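Local atomic coordinates of cell division control protein 45 cdc45 putative (Entamoeba histolytica, PDB entry 6CC2), a protein that probably takes part in eukaryotic DNA replication as Cdc45, a component of the CMG replicative helicase, and may switch between conformations. Residues 59-64 and 92-97. Sequence-based numbering, arbitrary orientation.
Sequences NNYETL and SELLGD
Leu94 reaches across from the short helix 91-95 and sets its CD2 methyl into the notch between Tyr61 and Leu64 on the first turn of helix 61-71. Two equal approaches locate the methyl: Leu94 CD2 is 4.2 Å from Tyr61 CD1, and it is again 4.2 Å from Leu64 CD2. The Leu94 side chain starts out toward helix 61-71, and CG lies anti to the backbone N (chi1 179°). Leu94 meets the Tyr61 side chain at about a right angle, and the methyl approaches the ring obliquely.

The fit also works in reverse. Leu64 CD2 enters the hollow between Leu94 and Leu95, with Leu95 CD2 at 3.9 Å, the closest approach between segments 59-64 and 92-97. The two CD2 methyls of Leu64 and Leu95 meet, and the side chains cross almost perpendicularly. With 151 Å² buried in all and CA atoms of Tyr61 and Leu94 8.4 Å apart, the interface is small and made by side chains; no hydrogen bond spans it.

The helix start that carries the notch is fixed by Asn60 as N-cap: Thr63 N donates to Asn60 OD1 at 2.8 Å, with an N-H...O angle of 164°. Leu95 is the last helical residue of 91-95; Gly96 after it leaves the helical path with positive phi.

Tyr61 extends past the notch to hydrogen-bond through OH with Ala86 N and to pack edge-to-face with Phe517. On the sheet side, Phe82 of strand 77-83 touches both Leu64 and Leu95, while Phe68, farther along helix 61-71, also meets Leu95. The contact therefore joins two neighbouring helices of the N-terminal alpha/beta domain over its parallel sheet, in which strand 77-83 lies between strands 102-106 and 24-29.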
loop_
_atom_site.group_PDB
_atom_site.type_symbol
_atom_site.label_atom_id
_atom_site.label_comp_id
_atom_site.label_asym_id
_atom_site.label_seq_id
_atom_site.Cartn_x
_atom_site.Cartn_y
_atom_site.Cartn_z
ATOM N N ASN A 59 -11.054 -1.955 -8.502
ATOM C CA ASN A 59 -9.839 -2.756 -8.524
ATOM C C ASN A 59 -9.065 -2.651 -9.837
ATOM O O ASN A 59 -7.914 -3.092 -9.883
ATOM C CB ASN A 59 -10.188 -4.233 -8.252
ATOM C CG ASN A 59 -11.253 -4.789 -9.206
ATOM O OD1 ASN A 59 -12.225 -4.108 -9.573
ATOM N ND2 ASN A 59 -11.089 -6.054 -9.591
ATOM N N ASN A 60 -9.671 -2.100 -10.889
ATOM C CA ASN A 60 -9.020 -1.929 -12.185
ATOM C C ASN A 60 -9.850 -0.943 -12.996
ATOM O O ASN A 60 -10.941 -0.532 -12.582
ATOM C CB ASN A 60 -8.846 -3.271 -12.897
ATOM C CG ASN A 60 -10.157 -3.999 -13.086
ATOM O OD1 ASN A 60 -11.108 -3.463 -13.697
ATOM N ND2 ASN A 60 -10.228 -5.244 -12.588
ATOM N N TYR A 61 -9.337 -0.573 -14.176
ATOM C CA TYR A 61 -10.034 0.431 -14.967
ATOM C C TYR A 61 -11.251 -0.121 -15.691
ATOM O O TYR A 61 -12.152 0.658 -16.060
ATOM C CB TYR A 61 -9.082 1.089 -15.963
ATOM C CG TYR A 61 -8.120 2.034 -15.306
ATOM C CD1 TYR A 61 -8.573 3.148 -14.625
ATOM C CD2 TYR A 61 -6.759 1.822 -15.362
ATOM C CE1 TYR A 61 -7.706 4.018 -14.010
ATOM C CE2 TYR A 61 -5.867 2.689 -14.756
ATOM C CZ TYR A 61 -6.350 3.802 -14.081
ATOM O OH TYR A 61 -5.492 4.659 -13.445
ATOM N N GLU A 62 -11.310 -1.434 -15.912
ATOM C CA GLU A 62 -12.503 -2.025 -16.495
ATOM C C GLU A 62 -13.696 -1.838 -15.571
ATOM O O GLU A 62 -14.800 -1.498 -16.022
ATOM C CB GLU A 62 -12.275 -3.510 -16.780
ATOM C CG GLU A 62 -11.069 -3.809 -17.648
ATOM C CD GLU A 62 -10.949 -5.289 -17.970
ATOM O OE1 GLU A 62 -11.992 -5.977 -18.019
ATOM O OE2 GLU A 62 -9.809 -5.763 -18.169
ATOM N N THR A 63 -13.505 -2.104 -14.275
ATOM C CA THR A 63 -14.572 -1.914 -13.299
ATOM C C THR A 63 -14.972 -0.445 -13.211
ATOM O O THR A 63 -16.171 -0.104 -13.245
ATOM C CB THR A 63 -14.122 -2.426 -11.930
ATOM O OG1 THR A 63 -13.917 -3.838 -12.010
ATOM C CG2 THR A 63 -15.171 -2.123 -10.859
ATOM N N LEU A 64 -13.976 0.435 -13.106
ATOM C CA LEU A 64 -14.245 1.866 -13.084
ATOM C C LEU A 64 -15.119 2.258 -14.271
ATOM O O LEU A 64 -16.146 2.924 -14.107
ATOM C CB LEU A 64 -12.921 2.641 -13.080
ATOM C CG LEU A 64 -13.065 4.161 -12.911
ATOM C CD1 LEU A 64 -11.829 4.767 -12.251
ATOM C CD2 LEU A 64 -13.314 4.850 -14.235
ATOM N N SER A 92 -10.668 10.684 -21.035
ATOM C CA SER A 92 -11.683 10.911 -22.057
ATOM C C SER A 92 -11.812 9.708 -22.983
ATOM O O SER A 92 -12.921 9.335 -23.382
ATOM C CB SER A 92 -11.344 12.171 -22.863
ATOM O OG SER A 92 -12.302 12.399 -23.871
ATOM N N GLU A 93 -10.687 9.095 -23.342
ATOM C CA GLU A 93 -10.726 7.909 -24.192
ATOM C C GLU A 93 -11.396 6.745 -23.477
ATOM O O GLU A 93 -12.167 5.994 -24.089
ATOM C CB GLU A 93 -9.311 7.538 -24.621
ATOM C CG GLU A 93 -9.205 6.274 -25.455
ATOM C CD GLU A 93 -7.800 6.055 -25.984
ATOM O OE1 GLU A 93 -7.612 6.094 -27.218
ATOM O OE2 GLU A 93 -6.877 5.857 -25.164
ATOM N N LEU A 94 -11.130 6.593 -22.182
ATOM C CA LEU A 94 -11.682 5.469 -21.434
ATOM C C LEU A 94 -13.194 5.587 -21.315
ATOM O O LEU A 94 -13.925 4.635 -21.608
ATOM C CB LEU A 94 -11.030 5.393 -20.049
ATOM C CG LEU A 94 -11.530 4.262 -19.143
ATOM C CD1 LEU A 94 -11.085 2.911 -19.703
ATOM C CD2 LEU A 94 -11.057 4.438 -17.723
ATOM N N LEU A 95 -13.683 6.762 -20.920
ATOM C CA LEU A 95 -15.074 6.909 -20.515
ATOM C C LEU A 95 -15.960 7.608 -21.527
ATOM O O LEU A 95 -17.182 7.475 -21.432
ATOM C CB LEU A 95 -15.155 7.670 -19.187
ATOM C CG LEU A 95 -14.330 7.073 -18.055
ATOM C CD1 LEU A 95 -14.386 7.981 -16.827
ATOM C CD2 LEU A 95 -14.809 5.676 -17.704
ATOM N N GLY A 96 -15.391 8.352 -22.471
ATOM C CA GLY A 96 -16.193 9.057 -23.460
ATOM C C GLY A 96 -17.051 10.162 -22.884
ATOM O O GLY A 96 -16.527 11.169 -22.405
ATOM N N ASP A 97 -18.374 9.987 -22.930
ATOM C CA ASP A 97 -19.313 10.987 -22.428
ATOM C C ASP A 97 -19.016 11.343 -20.979
ATOM O O ASP A 97 -19.339 10.581 -20.065
ATOM C CB ASP A 97 -20.755 10.490 -22.565
ATOM C CG ASP A 97 -21.348 10.789 -23.931
ATOM O OD1 ASP A 97 -21.041 11.863 -24.491
ATOM O OD2 ASP A 97 -22.124 9.951 -24.441
#